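Local coordinates for oxidoreductase, 2OG-Fe(II) oxygenase family (Burkholderia pseudomallei, PDB 6N1F), which probably acts as a non-haem iron oxidoreductase of the 2-oxoglutarate-dependent oxygenase family, and holds an iron ion, at residues A[66-71]-A[111-116]; A[93-96]-A[102-105]. All coordinates share one frame; numbering follows the deposited sequence.

Contact 1 (A[66-71]-A[111-116])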
loop_
_atom_site.group_PDB
_atom_site.type_symbol
_atom_site.label_atom_id
_atom_site.label_comp_id
_atom_site.label_asym_id
_atom_site.label_seq_id
_atom_site.Cartn_x
_atom_site.Cartn_y
_atom_site.Cartn_z
ATOM N N ASP A 66 -6.493 9.613 -9.197
ATOM C CA ASP A 66 -7.866 9.118 -9.224
ATOM C C ASP A 66 -8.461 9.183 -10.627
ATOM O O ASP A 66 -9.108 8.229 -11.078
ATOM C CB ASP A 66 -8.727 9.908 -8.243
ATOM C CG ASP A 66 -9.638 9.019 -7.439
ATOM O OD1 ASP A 66 -9.732 7.818 -7.779
ATOM O OD2 ASP A 66 -10.247 9.513 -6.465
ATOM N N ALA A 67 -8.266 10.303 -11.330
ATOM C CA ALA A 67 -8.762 10.403 -12.701
ATOM C C ALA A 67 -8.084 9.380 -13.603
ATOM O O ALA A 67 -8.723 8.792 -14.481
ATOM C CB ALA A 67 -8.543 11.817 -13.245
ATOM N N LEU A 68 -6.793 9.142 -13.388
ATOM C CA LEU A 68 -6.060 8.234 -14.262
ATOM C C LEU A 68 -6.452 6.782 -14.025
ATOM O O LEU A 68 -6.642 6.026 -14.984
ATOM C CB LEU A 68 -4.557 8.421 -14.068
ATOM C CG LEU A 68 -3.930 9.690 -14.642
ATOM C CD1 LEU A 68 -2.502 9.837 -14.147
ATOM C CD2 LEU A 68 -3.957 9.631 -16.153
ATOM N N GLN A 69 -6.573 6.362 -12.761
ATOM C CA GLN A 69 -6.864 4.950 -12.510
ATOM C C GLN A 69 -8.248 4.563 -13.026
ATOM O O GLN A 69 -8.453 3.420 -13.465
ATOM C CB GLN A 69 -6.709 4.633 -11.015
ATOM C CG GLN A 69 -7.565 5.464 -10.085
ATOM C CD GLN A 69 -8.933 4.861 -9.887
ATOM O OE1 GLN A 69 -9.102 3.646 -9.999
ATOM N NE2 GLN A 69 -9.923 5.705 -9.611
ATOM N N ALA A 70 -9.193 5.507 -13.027
ATOM C CA ALA A 70 -10.515 5.239 -13.580
ATOM C C ALA A 70 -10.434 4.714 -15.014
ATOM O O ALA A 70 -11.208 3.834 -15.406
ATOM C CB ALA A 70 -11.366 6.509 -13.515
ATOM N N ARG A 71 -9.491 5.235 -15.807
ATOM C CA ARG A 71 -9.327 4.839 -17.205
ATOM C C ARG A 71 -8.813 3.417 -17.371
ATOM O O ARG A 71 -8.823 2.903 -18.493
ATOM C CB ARG A 71 -8.365 5.794 -17.917
ATOM C CG ARG A 71 -8.782 7.266 -17.906
ATOM C CD ARG A 71 -8.033 8.042 -18.984
ATOM N NE ARG A 71 -8.503 9.421 -19.134
ATOM C CZ ARG A 71 -9.576 9.785 -19.836
ATOM N NH1 ARG A 71 -10.322 8.879 -20.464
ATOM N NH2 ARG A 71 -9.909 11.068 -19.903
ATOM N N GLU A 111 1.825 3.965 -16.557
ATOM C CA GLU A 111 3.155 4.553 -16.426
ATOM C C GLU A 111 3.085 5.965 -15.864
ATOM O O GLU A 111 3.967 6.390 -15.108
ATOM C CB GLU A 111 3.861 4.560 -17.784
ATOM N N THR A 112 2.058 6.716 -16.246
ATOM C CA THR A 112 1.893 8.057 -15.707
ATOM C C THR A 112 1.710 8.010 -14.199
ATOM O O THR A 112 2.335 8.787 -13.466
ATOM C CB THR A 112 0.703 8.737 -16.379
ATOM O OG1 THR A 112 0.801 8.554 -17.794
ATOM C CG2 THR A 112 0.675 10.230 -16.060
ATOM N N ILE A 113 0.872 7.093 -13.712
ATOM C CA ILE A 113 0.695 6.942 -12.271
ATOM C C ILE A 113 2.016 6.559 -11.626
ATOM O O ILE A 113 2.466 7.180 -10.652
ATOM C CB ILE A 113 -0.388 5.890 -11.971
ATOM C CG1 ILE A 113 -1.728 6.314 -12.568
ATOM C CG2 ILE A 113 -0.469 5.627 -10.474
ATOM C CD1 ILE A 113 -2.857 5.362 -12.234
ATOM N N LEU A 114 2.656 5.526 -12.178
ATOM C CA LEU A 114 3.934 5.053 -11.668
ATOM C C LEU A 114 4.990 6.155 -11.654
ATOM O O LEU A 114 5.824 6.192 -10.742
ATOM C CB LEU A 114 4.389 3.876 -12.521
ATOM C CG LEU A 114 5.444 2.936 -11.963
ATOM C CD1 LEU A 114 5.255 2.739 -10.488
ATOM C CD2 LEU A 114 5.319 1.607 -12.678
ATOM N N ASN A 115 4.971 7.053 -12.654
ATOM C CA ASN A 115 5.941 8.149 -12.708
ATOM C C ASN A 115 5.855 9.016 -11.462
ATOM O O ASN A 115 6.881 9.461 -10.934
ATOM C CB ASN A 115 5.717 9.024 -13.951
ATOM C CG ASN A 115 6.274 8.412 -15.236
ATOM O OD1 ASN A 115 7.194 7.593 -15.217
ATOM N ND2 ASN A 115 5.715 8.830 -16.369
ATOM N N LEU A 116 4.637 9.293 -10.999
ATOM C CA LEU A 116 4.461 10.044 -9.763
ATOM C C LEU A 116 4.999 9.264 -8.574
ATOM O O LEU A 116 5.691 9.819 -7.711
ATOM C CB LEU A 116 2.982 10.366 -9.557
ATOM C CG LEU A 116 2.531 11.724 -10.064
ATOM C CD1 LEU A 116 1.028 11.739 -10.264
ATOM C CD2 LEU A 116 2.937 12.778 -9.066
#
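Gln69, whose backbone N and CB touch the CD1 methyl of Ile113, has an amide nitrogen gripped twice from within its own helix. NE2 reaches Asp66 OD1 at 2.8 Å and Asp66 O at 3.0 Å. Both bonds are bent and weak. The chain can fold back this way because CG sits between the backbone N and the carbonyl carbon (chi1 57°) and the chain bends again at chi2. The other end of the amide, OE1, accepts a hydrogen bond from Arg91 on strand 88-92, and the three bonds together probably help to hold the amide's orientation. The polar end of Gln69 thus turns from helix 109-117.

The side-chain packing against that helix is aliphatic. Leu68 points toward it and is the nearest residue to Ile113 by backbone. Its CB lies 3.8 Å from Ile113 CG1, and the two side chains lie alongside and run opposite ways. Ile113 CD1 goes further, ending 3.9 Å from Gln69 N. Leu68 CD1 packs on the methyl of Thr112, 3.7 Å from CG2, with the two side chains nearly perpendicular. In Thr112 the methyl is the branch turned to Leu68, while OG1 makes a weak hydrogen bond back to Pro108 O. One turn on, Leu116 carries the packing to Arg64 and Ile65.

The axes of segments 66-70 and 111-116 come within 10.0 Å and run roughly antiparallel (148°). Their join is small and rests on aliphatic van der Waals packing, while the polar groups of Gln69 and Thr112 bond to Asp66, Arg91 and Pro108, not across the contact.

Contact 2 (A[93-96]-A[102-105])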
loop_
_atom_site.group_PDB
_atom_site.type_symbol
_atom_site.label_atom_id
_atom_site.label_comp_id
_atom_site.label_asym_id
_atom_site.label_seq_id
_atom_site.Cartn_x
_atom_site.Cartn_y
_atom_site.Cartn_z
ATOM N N ILE A 93 -1.598 -1.979 -12.301
ATOM C CA ILE A 93 -0.631 -1.049 -12.859
ATOM C C ILE A 93 0.687 -1.752 -13.155
ATOM O O ILE A 93 1.247 -1.625 -14.246
ATOM C CB ILE A 93 -0.425 0.146 -11.904
ATOM C CG1 ILE A 93 -1.640 1.084 -11.966
ATOM C CG2 ILE A 93 0.861 0.890 -12.237
ATOM C CD1 ILE A 93 -2.097 1.662 -10.602
HETATM N N MSE A 94 1.176 -2.524 -12.198
HETATM C CA MSE A 94 2.362 -3.339 -12.374
HETATM C C MSE A 94 2.182 -4.733 -11.774
HETATM O O MSE A 94 1.707 -4.850 -10.642
HETATM C CB MSE A 94 3.536 -2.644 -11.731
HETATM C CG MSE A 94 4.766 -3.462 -11.659
HETATM SE SE MSE A 94 6.232 -2.210 -11.649
HETATM C CE MSE A 94 6.321 -1.818 -13.544
ATOM N N VAL A 95 2.564 -5.777 -12.519
ATOM C CA VAL A 95 2.429 -7.159 -12.070
ATOM C C VAL A 95 3.812 -7.727 -11.772
ATOM O O VAL A 95 4.828 -7.273 -12.303
ATOM C CB VAL A 95 1.692 -8.039 -13.104
ATOM C CG1 VAL A 95 0.327 -7.467 -13.437
ATOM C CG2 VAL A 95 2.525 -8.197 -14.358
ATOM N N ASP A 96 3.842 -8.767 -10.923
ATOM C CA ASP A 96 5.090 -9.342 -10.414
ATOM C C ASP A 96 4.915 -10.851 -10.190
ATOM O O ASP A 96 4.941 -11.354 -9.065
ATOM C CB ASP A 96 5.523 -8.637 -9.125
ATOM C CG ASP A 96 6.904 -9.056 -8.667
ATOM O OD1 ASP A 96 7.647 -9.629 -9.488
ATOM O OD2 ASP A 96 7.241 -8.822 -7.487
ATOM N N PRO A 102 9.372 -7.791 -12.604
ATOM C CA PRO A 102 8.209 -6.884 -12.622
ATOM C C PRO A 102 7.922 -6.349 -14.019
ATOM O O PRO A 102 8.833 -6.006 -14.769
ATOM C CB PRO A 102 8.623 -5.754 -11.671
ATOM C CG PRO A 102 9.721 -6.330 -10.818
ATOM C CD PRO A 102 10.429 -7.334 -11.683
ATOM N N GLN A 103 6.639 -6.248 -14.353
ATOM C CA GLN A 103 6.218 -5.843 -15.690
ATOM C C GLN A 103 5.179 -4.740 -15.605
ATOM O O GLN A 103 4.194 -4.872 -14.869
ATOM C CB GLN A 103 5.625 -7.027 -16.456
ATOM C CG GLN A 103 6.611 -8.141 -16.740
ATOM C CD GLN A 103 5.940 -9.371 -17.276
ATOM O OE1 GLN A 103 4.750 -9.613 -17.025
ATOM N NE2 GLN A 103 6.692 -10.169 -18.011
ATOM N N LEU A 104 5.386 -3.670 -16.366
ATOM C CA LEU A 104 4.343 -2.670 -16.566
ATOM C C LEU A 104 3.208 -3.269 -17.384
ATOM O O LEU A 104 3.440 -4.022 -18.336
ATOM C CB LEU A 104 4.903 -1.447 -17.300
ATOM C CG LEU A 104 5.266 -0.173 -16.545
ATOM C CD1 LEU A 104 5.797 0.868 -17.515
ATOM C CD2 LEU A 104 4.049 0.358 -15.811
ATOM N N VAL A 105 1.970 -2.933 -17.012
ATOM C CA VAL A 105 0.782 -3.408 -17.712
ATOM C C VAL A 105 -0.225 -2.273 -17.778
ATOM O O VAL A 105 -0.150 -1.304 -17.023
ATOM C CB VAL A 105 0.128 -4.642 -17.039
ATOM C CG1 VAL A 105 1.102 -5.803 -16.958
ATOM C CG2 VAL A 105 -0.402 -4.282 -15.655
#
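Met94 and Leu104 pair on one face of this short antiparallel hairpin, and Val95, Gln103 and Val105 meet on the other. Met94, present as selenomethionine, starts with CG anti to its backbone N (chi1 171°) and bends at chi3. The bend brings the CE methyl back over the partner strand, 3.6 Å from Leu104 CG and 3.5 Å from Leu104 N. The two side chains meet at a slant, and SE also lies near Pro102 CB.

On the far face, Val95 CG2 rests 3.8 Å from Val105 CG1, the side chains crossing at about a right angle. The same methyl flanks Gln103, 3.8 Å from OE1, an oxygen that takes a hydrogen bond from Arg97.

Three backbone bonds fix the register. Val95 and Gln103 form a hydrogen-bonded pair: Val95 N gives to Gln103 O at 3.0 Å, in the carbonyl plane, and Gln103 N gives to Val95 O at 2.9 Å. Val105 N gives to Ile93 O at 3.1 Å, approaching from a tilt of 31° off that carbonyl plane. Met94 and Leu104 are the non-hydrogen-bonded pair between.

Just before the turn, Asp96 OD2 forms a salt bridge with Arg139 and hydrogen bonds with Tyr164 and Asn161. Ile93 and Met94 both face Cys141 of strand 137-147 in a classic beta bulge, where the chain turns out of the large sheet. Helix 109-117 covers Met94 and Leu104 through Leu114.

In the fold
From the N terminus, helix 59-70 comes first, followed by strand 88-92, next to the outermost strand 75-76 of the large antiparallel sheet. The chain then turns a corner into strand 94-95. Contact 2 closes the short five-residue loop 97-101 and sends strand 103-104 back toward helix 109-117. That helix meets helix 59-70 in contact 1, which closes a longer loop of 39 residues holding the whole hairpin. The two contacts also touch: Leu114 CD2 lies 3.6 Å from Leu104 CD2. Together they join the helix pair, the hairpin and strand 137-147. Contact 1 lies away from the iron site, while the Asp96 side chain of contact 2 is about 10 Å from that of Asp157, an iron ligand with His155 and His209.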